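Local coordinates for uncharacterized protein (Burkholderia thailandensis, PDB 6AR7) that is of unknown function but, as a member of the LprI family of lysozyme inhibitors, may act on lysozymes, at residues Ala185-Arg188 and Glu189-Ala192; Glu81-Arg84 and Arg85-Trp89. All coordinates share one frame; numbering follows the deposited sequence.

Contact 2 comes first along the chain, on helix 73-101, and contact 1 follows much later, on helix 180-197, so the two lie in series in an all-helical chain. Each spans rather more than two turns of its own helix, and their centres are 10 Å apart because the two helices pack against each other. Trp89 joins them: its ring meets Trp190 edge-to-face, with Trp89 CZ2 3.5 Å from Trp190 CD1. The two segments fall in separate regions of LprI similarity, 27-128 and 149-221, so this interface brings both regions together. A Gln three residues before a Trp recurs in both, as Gln83-Trp86 and Gln187-Trp190.

Contact 1 (Ala185-Arg188 and Glu189-Ala192); sequences AAQR and EWAA
Ala186 O accepts the N-H of Trp190 at 2.9 Å, an i to i+4 alpha-helical bond. The same pattern continues through these two turns of helix 180-197: Glu189 N bonds to Ala185 O, Ala191 N to Gln187 O, and Ala192 N to Arg188 O.

Between side chains, the meeting is that of Gln187 with Trp190, three residues on. Gln187 sends CG anti to its own N (chi1 -176°) and then bends at chi2, which turns the amide along the helix to lie beside the indole, both groups pointing the same way. Their planes are 26° apart, and NE2 comes obliquely to the six-membered ring, 3.6 Å from Trp190 CE3. The other end of the amide is fixed from outside: Gln187 OE1 takes a hydrogen bond from NE of Arg213 on helix 203-223, which holds the amide's rotation. Met164 of helix 155-174 touches both Gln187 and Trp190.

On another side of the helix, Glu189 runs out extended beyond CG, beside helix 73-101. Its OE2 lies close to the carboxylate of Asp92, a pairing that would probably raise the proton affinity of one of them. Glu189 CB rests 3.9 Å from Ala185 O.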
loop_
_atom_site.group_PDB
_atom_site.type_symbol
_atom_site.label_atom_id
_atom_site.label_comp_id
_atom_site.label_asym_id
_atom_site.label_seq_id
_atom_site.Cartn_x
_atom_site.Cartn_y
_atom_site.Cartn_z
ATOM N N ALA A 185 -4.164 -7.952 -13.515
ATOM C CA ALA A 185 -4.841 -6.664 -13.440
ATOM C C ALA A 185 -4.378 -5.857 -12.223
ATOM O O ALA A 185 -4.105 -4.651 -12.329
ATOM C CB ALA A 185 -6.353 -6.883 -13.418
ATOM N N ALA A 186 -4.286 -6.499 -11.052
ATOM C CA ALA A 186 -3.860 -5.768 -9.858
ATOM C C ALA A 186 -2.443 -5.239 -10.009
ATOM O O ALA A 186 -2.159 -4.087 -9.650
ATOM C CB ALA A 186 -3.952 -6.658 -8.621
ATOM N N GLN A 187 -1.539 -6.064 -10.548
ATOM C CA GLN A 187 -0.146 -5.663 -10.666
ATOM C C GLN A 187 0.018 -4.527 -11.667
ATOM O O GLN A 187 0.833 -3.621 -11.462
ATOM C CB GLN A 187 0.704 -6.853 -11.098
ATOM C CG GLN A 187 2.175 -6.523 -11.157
ATOM C CD GLN A 187 2.740 -6.195 -9.792
ATOM O OE1 GLN A 187 2.130 -6.479 -8.760
ATOM N NE2 GLN A 187 3.912 -5.601 -9.780
ATOM N N ARG A 188 -0.729 -4.573 -12.769
ATOM C CA ARG A 188 -0.664 -3.490 -13.745
ATOM C C ARG A 188 -1.086 -2.168 -13.113
ATOM O O ARG A 188 -0.458 -1.132 -13.344
ATOM C CB ARG A 188 -1.532 -3.830 -14.951
ATOM C CG ARG A 188 -1.652 -2.734 -15.977
ATOM C CD ARG A 188 -2.437 -3.228 -17.204
ATOM N NE ARG A 188 -3.789 -3.679 -16.861
ATOM C CZ ARG A 188 -4.272 -4.887 -17.151
ATOM N NH1 ARG A 188 -3.519 -5.764 -17.804
ATOM N NH2 ARG A 188 -5.509 -5.216 -16.797
ATOM N N GLU A 189 -2.136 -2.179 -12.294
ATOM C CA GLU A 189 -2.528 -0.906 -11.713
ATOM C C GLU A 189 -1.596 -0.496 -10.584
ATOM O O GLU A 189 -1.377 0.702 -10.376
ATOM C CB GLU A 189 -3.986 -0.941 -11.280
ATOM C CG GLU A 189 -4.884 -0.688 -12.482
ATOM C CD GLU A 189 -6.280 -1.179 -12.276
ATOM O OE1 GLU A 189 -7.200 -0.672 -12.959
ATOM O OE2 GLU A 189 -6.451 -2.075 -11.425
ATOM N N TRP A 190 -1.002 -1.459 -9.880
ATOM C CA TRP A 190 0.029 -1.091 -8.926
ATOM C C TRP A 190 1.180 -0.367 -9.631
ATOM O O TRP A 190 1.653 0.671 -9.152
ATOM C CB TRP A 190 0.531 -2.325 -8.158
ATOM C CG TRP A 190 1.661 -1.935 -7.275
ATOM C CD1 TRP A 190 1.575 -1.474 -6.002
ATOM C CD2 TRP A 190 3.047 -1.870 -7.632
ATOM N NE1 TRP A 190 2.820 -1.141 -5.533
ATOM C CE2 TRP A 190 3.742 -1.384 -6.511
ATOM C CE3 TRP A 190 3.764 -2.189 -8.784
ATOM C CZ2 TRP A 190 5.126 -1.204 -6.509
ATOM C CZ3 TRP A 190 5.140 -1.999 -8.787
ATOM C CH2 TRP A 190 5.805 -1.526 -7.651
ATOM N N ALA A 191 1.625 -0.884 -10.784
ATOM C CA ALA A 191 2.768 -0.286 -11.472
ATOM C C ALA A 191 2.441 1.111 -11.976
ATOM O O ALA A 191 3.283 2.010 -11.906
ATOM C CB ALA A 191 3.228 -1.178 -12.636
ATOM N N ALA A 192 1.216 1.318 -12.464
ATOM C CA ALA A 192 0.790 2.660 -12.844
ATOM C C ALA A 192 0.753 3.589 -11.627
ATOM O O ALA A 192 1.082 4.775 -11.737
ATOM C CB ALA A 192 -0.577 2.600 -13.536
#

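Contact 2 (Glu81-Arg84 and Arg85-Trp89); sequences ESQR and RWLAW
With chi1 at 178°, Glu81 sets its CG anti to the backbone N, and a bend at chi2 (63°) swings the carboxylate along the helix toward Arg85, whose own chain bends at chi2 to meet it. The result is a salt-bridge network on one alpha-helical turn. Arg85 NE gives its N-H to Glu81 OE2 at 2.8 Å, nearly along the C-O axis, although the bond is bent and the oxygen sits somewhat out of the guanidinium plane. The other oxygen serves Arg84: NH2 of Arg84 reaches Glu81 OE1 at 2.9 Å, on the anti side but out of the carboxylate plane, with OE1 itself in the guanidinium plane of Arg84, while Arg84 NE adds a weak bond to OE1. One carboxylate thus takes two arginines on separate oxygens, which fixes its rotation and should favour its charged form.

Along the main chain, i to i+4 bonds include a short one from Trp86 N to Ser82 O, 2.7 Å. Gln83 lies side by side with Trp86, amide and indole planes 24° apart, and NE2 of Gln83 comes obliquely to within 3.7 Å of Trp86 CE3. Leu87 crosses the Gln83 chain, its CG 3.4 Å from Gln83 O.

Arg124 of helix 107-136 bonds through NH2 to Gln83 OE1 and to Ser82 OG, which also bonds to Trp79 O, and Arg124 makes a cation-pi contact with the indole of Trp86. Helix 42-70 touches Gln83 through Val60 and Tyr64, and helix 180-197 packs Ala192 and Phe193 against Arg85, with Phe193 also meeting Trp86 edge-to-face.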
loop_
_atom_site.group_PDB
_atom_site.type_symbol
_atom_site.label_atom_id
_atom_site.label_comp_id
_atom_site.label_asym_id
_atom_site.label_seq_id
_atom_site.Cartn_x
_atom_site.Cartn_y
_atom_site.Cartn_z
ATOM N N GLU A 81 -3.002 12.833 -9.414
ATOM C CA GLU A 81 -2.850 11.691 -10.295
ATOM C C GLU A 81 -2.491 10.438 -9.503
ATOM O O GLU A 81 -3.069 9.365 -9.730
ATOM C CB GLU A 81 -1.771 11.989 -11.339
ATOM C CG GLU A 81 -1.502 10.830 -12.289
ATOM C CD GLU A 81 -2.693 10.451 -13.147
ATOM O OE1 GLU A 81 -3.577 11.301 -13.380
ATOM O OE2 GLU A 81 -2.759 9.280 -13.564
ATOM N N SER A 82 -1.570 10.564 -8.541
ATOM C CA SER A 82 -1.171 9.401 -7.750
ATOM C C SER A 82 -2.357 8.819 -6.985
ATOM O O SER A 82 -2.498 7.593 -6.881
ATOM C CB SER A 82 -0.039 9.780 -6.794
ATOM O OG SER A 82 -0.540 10.336 -5.592
ATOM N N GLN A 83 -3.240 9.683 -6.474
ATOM C CA GLN A 83 -4.373 9.186 -5.697
ATOM C C GLN A 83 -5.386 8.485 -6.589
ATOM O O GLN A 83 -5.948 7.455 -6.209
ATOM C CB GLN A 83 -5.037 10.331 -4.922
ATOM C CG GLN A 83 -6.174 9.875 -3.972
ATOM C CD GLN A 83 -5.680 9.064 -2.780
ATOM O OE1 GLN A 83 -4.474 8.841 -2.590
ATOM N NE2 GLN A 83 -6.622 8.597 -1.975
ATOM N N ARG A 84 -5.631 9.026 -7.783
ATOM C CA ARG A 84 -6.496 8.325 -8.719
ATOM C C ARG A 84 -5.938 6.933 -9.017
ATOM O O ARG A 84 -6.685 5.948 -9.073
ATOM C CB ARG A 84 -6.621 9.143 -10.006
ATOM C CG ARG A 84 -7.713 10.231 -9.998
ATOM C CD ARG A 84 -7.888 10.900 -11.384
ATOM N NE ARG A 84 -6.681 11.567 -11.896
ATOM C CZ ARG A 84 -6.360 12.847 -11.684
ATOM N NH1 ARG A 84 -7.154 13.628 -10.969
ATOM N NH2 ARG A 84 -5.239 13.348 -12.195
ATOM N N ARG A 85 -4.614 6.832 -9.178
ATOM C CA ARG A 85 -3.985 5.549 -9.469
ATOM C C ARG A 85 -3.993 4.650 -8.247
ATOM O O ARG A 85 -4.158 3.430 -8.366
ATOM C CB ARG A 85 -2.555 5.760 -9.955
ATOM C CG ARG A 85 -2.426 6.557 -11.258
ATOM C CD ARG A 85 -3.028 5.816 -12.435
ATOM N NE ARG A 85 -2.766 6.500 -13.701
ATOM C CZ ARG A 85 -3.085 6.011 -14.899
ATOM N NH1 ARG A 85 -3.676 4.826 -14.996
ATOM N NH2 ARG A 85 -2.812 6.702 -16.000
ATOM N N TRP A 86 -3.827 5.235 -7.061
ATOM C CA TRP A 86 -3.848 4.426 -5.847
ATOM C C TRP A 86 -5.211 3.774 -5.658
ATOM O O TRP A 86 -5.315 2.574 -5.355
ATOM C CB TRP A 86 -3.497 5.291 -4.647
ATOM C CG TRP A 86 -3.366 4.508 -3.399
ATOM C CD1 TRP A 86 -2.318 3.704 -3.046
ATOM C CD2 TRP A 86 -4.304 4.445 -2.314
ATOM N NE1 TRP A 86 -2.544 3.152 -1.810
ATOM C CE2 TRP A 86 -3.756 3.584 -1.337
ATOM C CE3 TRP A 86 -5.550 5.035 -2.071
ATOM C CZ2 TRP A 86 -4.407 3.298 -0.143
ATOM C CZ3 TRP A 86 -6.205 4.747 -0.868
ATOM C CH2 TRP A 86 -5.630 3.889 0.079
ATOM N N LEU A 87 -6.272 4.561 -5.828
ATOM C CA LEU A 87 -7.621 4.045 -5.653
ATOM C C LEU A 87 -7.928 2.932 -6.646
ATOM O O LEU A 87 -8.558 1.931 -6.282
ATOM C CB LEU A 87 -8.629 5.182 -5.792
ATOM C CG LEU A 87 -8.595 6.155 -4.615
ATOM C CD1 LEU A 87 -9.414 7.401 -4.928
ATOM C CD2 LEU A 87 -9.116 5.449 -3.376
ATOM N N ALA A 88 -7.518 3.098 -7.907
ATOM C CA ALA A 88 -7.767 2.049 -8.891
ATOM C C ALA A 88 -7.009 0.776 -8.542
ATOM O O ALA A 88 -7.532 -0.333 -8.705
ATOM C CB ALA A 88 -7.399 2.519 -10.301
ATOM N N TRP A 89 -5.767 0.910 -8.079
ATOM C CA TRP A 89 -5.025 -0.273 -7.657
ATOM C C TRP A 89 -5.719 -0.959 -6.485
ATOM O O TRP A 89 -5.936 -2.178 -6.511
ATOM C CB TRP A 89 -3.585 0.097 -7.296
ATOM C CG TRP A 89 -2.903 -1.004 -6.512
ATOM C CD1 TRP A 89 -2.880 -2.333 -6.819
ATOM C CD2 TRP A 89 -2.154 -0.858 -5.302
ATOM N NE1 TRP A 89 -2.184 -3.024 -5.865
ATOM C CE2 TRP A 89 -1.732 -2.145 -4.917
ATOM C CE3 TRP A 89 -1.827 0.237 -4.485
ATOM C CZ2 TRP A 89 -0.975 -2.373 -3.763
ATOM C CZ3 TRP A 89 -1.068 0.017 -3.344
ATOM C CH2 TRP A 89 -0.648 -1.280 -2.993
#